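Local atomic coordinates of metazoan TIR-STING fusion (PDB entry 6WT6), a protein that joins a TIR domain to a STING-type ligand-binding domain in one animal polypeptide, and is probably an innate immune signalling protein. Residues Lys85-Ile91 with Cys119-Leu125; Leu195-Arg200 with Met212-Leu216. The contacts are given in a common frame with arbitrary orientation. Residues are numbered along the deposited sequence.

How the interactions relate
The two contacts sit in different domains of the fusion. Interaction 1 pairs two strands of the parallel sheet of the TIR domain. Interaction 2 packs the long helix 176-204 against the start of strand 212-221, part of the five-stranded mixed sheet in the STING domain. They follow one another along the chain: interaction 1 closes before interaction 2 opens. Their centres are about 54 Å apart, and their nearest atoms are about 39 Å apart. They lie on opposite sides of the chain's centre and share no strand, helix or sheet. Each contact is thus made within one domain, and neither joins the two.

Interaction 1 of 2, residues Lys85-Ile91 with Cys119-Leu125; sequences KNVILVI and CLVPVLL
Six hydrogen bonds between backbone atoms join strand 87-91 to strand 120-124 as parallel neighbours. V87 N donates to C119 O (3.2 Å), and V121 N to V87 O (2.8 Å). L89 N then gives to V121 O (3.0 Å), V123 N to L89 O (2.7 Å), I91 N to V123 O (2.8 Å) and L125 N to I91 O (2.9 Å). Thus V87, L89 and I91 each bond through both N and O. The N86 side chain (chi1 m) adds a bond at the start of the ladder, ND2 to C119 O at 3.1 Å. The register is V87-L120, I88-V121, L89-P122, V90-V123 and I91-L124, with CA-CA distances of 4.6 to 5.1 Å. The strand axes approach to 4.6 Å and cross at -21°.

V87, L89, I91, L120, P122 and L124 project from one face of the sheet. L89 CD1 meets L120 CD2 at 3.7 Å, and helix 104-108 covers this face through M105 and A108. I88, V90, V121 and V123 project from the other. There I88 CG2 meets V123 CG2 at 3.6 Å, with helices 43-56 and 153-159 behind. V90 CG1 touches L125 CD1 at 3.8 Å.

This is the parallel alpha/beta sheet of a TIR domain, with helices on both faces. Strand 84-91 is interior, bonding also to strand 31-36. P122 has no amide hydrogen, but its place in the register needs none towards strand 87-91. The polar bonding is thus nearly all backbone, while the side chains form apolar layers.

Interaction 2 of 2, residues Leu195-Arg200 with Met212-Leu216; sequences LDKTVR and MSEKL
Charged side chains join helix 195-200 to segment 212-216. R200 NH1 bonds D196 OD2 (3.2 Å), one turn back on the helix, and reaches E214 OE2 (3.3 Å) in a salt bridge whose hydrogen bond is weak. The three residues form a network. R200 (chi1 m, chi3 m) bends its end towards E214, whose side chain is m, t. D196 OD2 and E214 OE1, of like charge, are 4.3 Å apart; R200 bridges the two acids.

Segment 195-200 is regular helix, with V199 N bonded to L195 O at 2.8 Å. It belongs to helix 176-204, the long helix of the STING ligand-binding domain, which packs here on the start of strand 212-221. The chain turns a corner at E214 and K215. An ST turn forms there, K215 N to S213 OG (3.0 Å). E357 bonds S213 and K215 from outside the two segments. The closest CA atoms across the contact are D196 and E214, at 5.1 Å.

L195 and V199 point their CA-to-CB bonds toward segment 212-216. Two apolar contacts result: L195 CD2 meets L216 CB at 3.9 Å, and V199 CG1 touches M212 CE at 3.8 Å.

V199 also makes van der Waals contacts with the backbone, CG1 to S213 O (3.3 Å) and CG2 to E214 O (3.5 Å).

Interaction 1 of 2, residues Lys85-Ile91 with Cys119-Leu125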
loop_
_atom_site.group_PDB
_atom_site.type_symbol
_atom_site.label_atom_id
_atom_site.label_comp_id
_atom_site.label_asym_id
_atom_site.label_seq_id
_atom_site.Cartn_x
_atom_site.Cartn_y
_atom_site.Cartn_z
ATOM N N LYS A 85 -16.094 -16.155 -7.348
ATOM C CA LYS A 85 -14.857 -16.926 -7.365
ATOM C C LYS A 85 -13.942 -16.467 -8.494
ATOM O O LYS A 85 -12.762 -16.168 -8.272
ATOM C CB LYS A 85 -15.199 -18.410 -7.489
ATOM C CG LYS A 85 -14.047 -19.326 -7.815
ATOM C CD LYS A 85 -14.588 -20.584 -8.470
ATOM C CE LYS A 85 -13.539 -21.659 -8.585
ATOM N NZ LYS A 85 -13.269 -22.265 -7.260
ATOM N N ASN A 86 -14.474 -16.384 -9.709
ATOM C CA ASN A 86 -13.738 -15.874 -10.853
ATOM C C ASN A 86 -14.412 -14.612 -11.384
ATOM O O ASN A 86 -15.604 -14.379 -11.170
ATOM C CB ASN A 86 -13.635 -16.929 -11.967
ATOM C CG ASN A 86 -12.744 -18.104 -11.581
ATOM O OD1 ASN A 86 -13.191 -19.055 -10.940
ATOM N ND2 ASN A 86 -11.480 -18.045 -11.984
ATOM N N VAL A 87 -13.627 -13.785 -12.068
ATOM C CA VAL A 87 -14.129 -12.604 -12.764
ATOM C C VAL A 87 -13.784 -12.759 -14.238
ATOM O O VAL A 87 -12.605 -12.886 -14.595
ATOM C CB VAL A 87 -13.541 -11.299 -12.198
ATOM C CG1 VAL A 87 -13.943 -10.117 -13.065
ATOM C CG2 VAL A 87 -14.007 -11.087 -10.770
ATOM N N ILE A 88 -14.805 -12.750 -15.090
ATOM C CA ILE A 88 -14.640 -12.888 -16.532
ATOM C C ILE A 88 -14.643 -11.494 -17.150
ATOM O O ILE A 88 -15.640 -10.767 -17.060
ATOM C CB ILE A 88 -15.746 -13.766 -17.136
ATOM C CG1 ILE A 88 -15.599 -15.216 -16.664
ATOM C CG2 ILE A 88 -15.727 -13.694 -18.652
ATOM C CD1 ILE A 88 -16.746 -16.109 -17.073
ATOM N N LEU A 89 -13.526 -11.116 -17.770
ATOM C CA LEU A 89 -13.386 -9.826 -18.436
ATOM C C LEU A 89 -13.673 -9.996 -19.923
ATOM O O LEU A 89 -12.994 -10.771 -20.603
ATOM C CB LEU A 89 -11.984 -9.251 -18.232
ATOM C CG LEU A 89 -11.525 -8.913 -16.811
ATOM C CD1 LEU A 89 -10.097 -8.384 -16.838
ATOM C CD2 LEU A 89 -12.457 -7.906 -16.158
ATOM N N VAL A 90 -14.673 -9.272 -20.423
ATOM C CA VAL A 90 -15.021 -9.282 -21.841
ATOM C C VAL A 90 -14.302 -8.099 -22.484
ATOM O O VAL A 90 -14.777 -6.963 -22.433
ATOM C CB VAL A 90 -16.532 -9.213 -22.058
ATOM C CG1 VAL A 90 -16.859 -9.335 -23.538
ATOM C CG2 VAL A 90 -17.235 -10.297 -21.255
ATOM N N ILE A 91 -13.157 -8.370 -23.102
ATOM C CA ILE A 91 -12.262 -7.336 -23.606
ATOM C C ILE A 91 -12.315 -7.363 -25.128
ATOM O O ILE A 91 -11.808 -8.296 -25.765
ATOM C CB ILE A 91 -10.830 -7.530 -23.096
ATOM C CG1 ILE A 91 -10.803 -7.447 -21.568
ATOM C CG2 ILE A 91 -9.904 -6.497 -23.718
ATOM C CD1 ILE A 91 -9.417 -7.542 -20.977
ATOM N N CYS A 119 -7.942 -15.779 -10.227
ATOM C CA CYS A 119 -9.268 -15.175 -10.301
ATOM C C CYS A 119 -9.643 -14.728 -11.714
ATOM O O CYS A 119 -10.725 -15.065 -12.205
ATOM C CB CYS A 119 -9.346 -13.988 -9.333
ATOM S SG CYS A 119 -10.865 -13.018 -9.423
ATOM N N LEU A 120 -8.775 -13.959 -12.369
ATOM C CA LEU A 120 -9.149 -13.311 -13.620
ATOM C C LEU A 120 -9.268 -14.315 -14.759
ATOM O O LEU A 120 -8.476 -15.252 -14.876
ATOM C CB LEU A 120 -8.134 -12.227 -13.981
ATOM C CG LEU A 120 -8.288 -10.876 -13.272
ATOM C CD1 LEU A 120 -7.111 -9.962 -13.575
ATOM C CD2 LEU A 120 -9.595 -10.201 -13.672
ATOM N N VAL A 121 -10.284 -14.119 -15.592
ATOM C CA VAL A 121 -10.476 -14.884 -16.819
ATOM C C VAL A 121 -10.647 -13.888 -17.961
ATOM O O VAL A 121 -11.782 -13.502 -18.282
ATOM C CB VAL A 121 -11.681 -15.833 -16.711
ATOM C CG1 VAL A 121 -11.863 -16.617 -18.006
ATOM C CG2 VAL A 121 -11.501 -16.783 -15.538
ATOM N N PRO A 122 -9.559 -13.426 -18.584
ATOM C CA PRO A 122 -9.675 -12.445 -19.676
ATOM C C PRO A 122 -10.170 -13.108 -20.953
ATOM O O PRO A 122 -9.545 -14.039 -21.465
ATOM C CB PRO A 122 -8.239 -11.919 -19.834
ATOM C CG PRO A 122 -7.506 -12.366 -18.595
ATOM C CD PRO A 122 -8.161 -13.644 -18.186
ATOM N N VAL A 123 -11.295 -12.620 -21.473
ATOM C CA VAL A 123 -11.889 -13.130 -22.703
ATOM C C VAL A 123 -11.666 -12.086 -23.788
ATOM O O VAL A 123 -12.248 -10.993 -23.745
ATOM C CB VAL A 123 -13.380 -13.446 -22.531
ATOM C CG1 VAL A 123 -13.962 -13.962 -23.833
ATOM C CG2 VAL A 123 -13.572 -14.464 -21.425
ATOM N N LEU A 124 -10.826 -12.421 -24.762
ATOM C CA LEU A 124 -10.436 -11.489 -25.809
ATOM C C LEU A 124 -11.322 -11.678 -27.036
ATOM O O LEU A 124 -11.510 -12.804 -27.509
ATOM C CB LEU A 124 -8.963 -11.681 -26.175
ATOM C CG LEU A 124 -7.905 -10.975 -25.317
ATOM C CD1 LEU A 124 -7.953 -11.394 -23.853
ATOM C CD2 LEU A 124 -6.514 -11.206 -25.888
ATOM N N LEU A 125 -11.859 -10.572 -27.548
ATOM C CA LEU A 125 -12.750 -10.578 -28.698
ATOM C C LEU A 125 -12.170 -9.709 -29.806
ATOM O O LEU A 125 -11.468 -8.726 -29.545
ATOM C CB LEU A 125 -14.156 -10.068 -28.329
ATOM C CG LEU A 125 -15.095 -10.943 -27.490
ATOM C CD1 LEU A 125 -14.606 -11.074 -26.058
ATOM C CD2 LEU A 125 -16.516 -10.390 -27.518
#

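Interaction 2 of 2, residues Leu195-Arg200 with Met212-Leu216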
loop_
_atom_site.group_PDB
_atom_site.type_symbol
_atom_site.label_atom_id
_atom_site.label_comp_id
_atom_site.label_asym_id
_atom_site.label_seq_id
_atom_site.Cartn_x
_atom_site.Cartn_y
_atom_site.Cartn_z
ATOM N N LEU A 195 8.638 21.153 12.643
ATOM C CA LEU A 195 9.198 20.453 13.798
ATOM C C LEU A 195 10.591 20.969 14.151
ATOM O O LEU A 195 10.936 21.067 15.336
ATOM C CB LEU A 195 9.225 18.947 13.531
ATOM C CG LEU A 195 9.773 17.993 14.594
ATOM C CD1 LEU A 195 8.972 16.701 14.589
ATOM C CD2 LEU A 195 11.239 17.691 14.333
ATOM N N ASP A 196 11.403 21.307 13.141
ATOM C CA ASP A 196 12.744 21.821 13.409
ATOM C C ASP A 196 12.707 23.085 14.261
ATOM O O ASP A 196 13.610 23.311 15.076
ATOM C CB ASP A 196 13.482 22.086 12.096
ATOM C CG ASP A 196 12.824 23.176 11.257
ATOM O OD1 ASP A 196 11.586 23.343 11.340
ATOM O OD2 ASP A 196 13.552 23.865 10.509
ATOM N N LYS A 197 11.677 23.917 14.093
ATOM C CA LYS A 197 11.510 25.068 14.973
ATOM C C LYS A 197 11.200 24.628 16.397
ATOM O O LYS A 197 11.756 25.168 17.359
ATOM C CB LYS A 197 10.401 25.980 14.445
ATOM C CG LYS A 197 10.665 26.561 13.070
ATOM C CD LYS A 197 9.512 27.439 12.624
ATOM C CE LYS A 197 9.742 27.973 11.222
ATOM N NZ LYS A 197 11.024 28.723 11.116
ATOM N N THR A 198 10.309 23.648 16.552
ATOM C CA THR A 198 9.965 23.165 17.885
ATOM C C THR A 198 11.184 22.585 18.588
ATOM O O THR A 198 11.384 22.806 19.788
ATOM C CB THR A 198 8.851 22.121 17.787
ATOM O OG1 THR A 198 7.764 22.659 17.021
ATOM C CG2 THR A 198 8.341 21.743 19.169
ATOM N N VAL A 199 12.018 21.852 17.845
ATOM C CA VAL A 199 13.193 21.213 18.431
ATOM C C VAL A 199 14.202 22.261 18.880
ATOM O O VAL A 199 14.752 22.181 19.986
ATOM C CB VAL A 199 13.812 20.222 17.429
ATOM C CG1 VAL A 199 15.176 19.749 17.907
ATOM C CG2 VAL A 199 12.885 19.042 17.225
ATOM N N ARG A 200 14.456 23.262 18.034
ATOM C CA ARG A 200 15.414 24.300 18.393
ATOM C C ARG A 200 14.960 25.087 19.613
ATOM O O ARG A 200 15.795 25.513 20.419
ATOM C CB ARG A 200 15.647 25.240 17.210
ATOM C CG ARG A 200 16.365 24.583 16.045
ATOM C CD ARG A 200 16.905 25.615 15.075
ATOM N NE ARG A 200 15.851 26.469 14.537
ATOM C CZ ARG A 200 15.226 26.256 13.382
ATOM N NH1 ARG A 200 15.545 25.212 12.629
ATOM N NH2 ARG A 200 14.281 27.095 12.979
ATOM N N MET A 212 22.485 18.336 20.221
ATOM C CA MET A 212 21.165 17.894 19.787
ATOM C C MET A 212 20.924 18.341 18.353
ATOM O O MET A 212 21.119 19.514 18.024
ATOM C CB MET A 212 20.073 18.448 20.703
ATOM C CG MET A 212 18.670 18.027 20.310
ATOM S SD MET A 212 17.435 18.686 21.438
ATOM C CE MET A 212 16.015 17.686 21.001
ATOM N N SER A 213 20.501 17.403 17.512
ATOM C CA SER A 213 20.129 17.704 16.141
ATOM C C SER A 213 18.711 18.266 16.085
ATOM O O SER A 213 17.888 18.052 16.978
ATOM C CB SER A 213 20.231 16.451 15.270
ATOM O OG SER A 213 19.551 16.625 14.035
ATOM N N GLU A 214 18.434 18.998 15.007
ATOM C CA GLU A 214 17.094 19.515 14.763
ATOM C C GLU A 214 16.116 18.440 14.310
ATOM O O GLU A 214 14.904 18.633 14.447
ATOM C CB GLU A 214 17.124 20.610 13.695
ATOM C CG GLU A 214 18.020 21.791 13.992
ATOM C CD GLU A 214 18.016 22.792 12.853
ATOM O OE1 GLU A 214 17.450 22.469 11.787
ATOM O OE2 GLU A 214 18.575 23.895 13.017
ATOM N N LYS A 215 16.607 17.328 13.771
ATOM C CA LYS A 215 15.746 16.394 13.064
ATOM C C LYS A 215 15.058 15.424 14.022
ATOM O O LYS A 215 15.484 15.210 15.160
ATOM C CB LYS A 215 16.542 15.606 12.023
ATOM C CG LYS A 215 17.156 16.452 10.911
ATOM C CD LYS A 215 17.797 15.564 9.853
ATOM C CE LYS A 215 18.435 16.379 8.740
ATOM N NZ LYS A 215 19.534 17.259 9.239
ATOM N N LEU A 216 13.966 14.841 13.533
ATOM C CA LEU A 216 13.281 13.750 14.209
ATOM C C LEU A 216 13.854 12.435 13.694
ATOM O O LEU A 216 13.781 12.150 12.494
ATOM C CB LEU A 216 11.776 13.819 13.951
ATOM C CG LEU A 216 10.938 12.667 14.509
ATOM C CD1 LEU A 216 11.020 12.634 16.029
ATOM C CD2 LEU A 216 9.494 12.772 14.041
#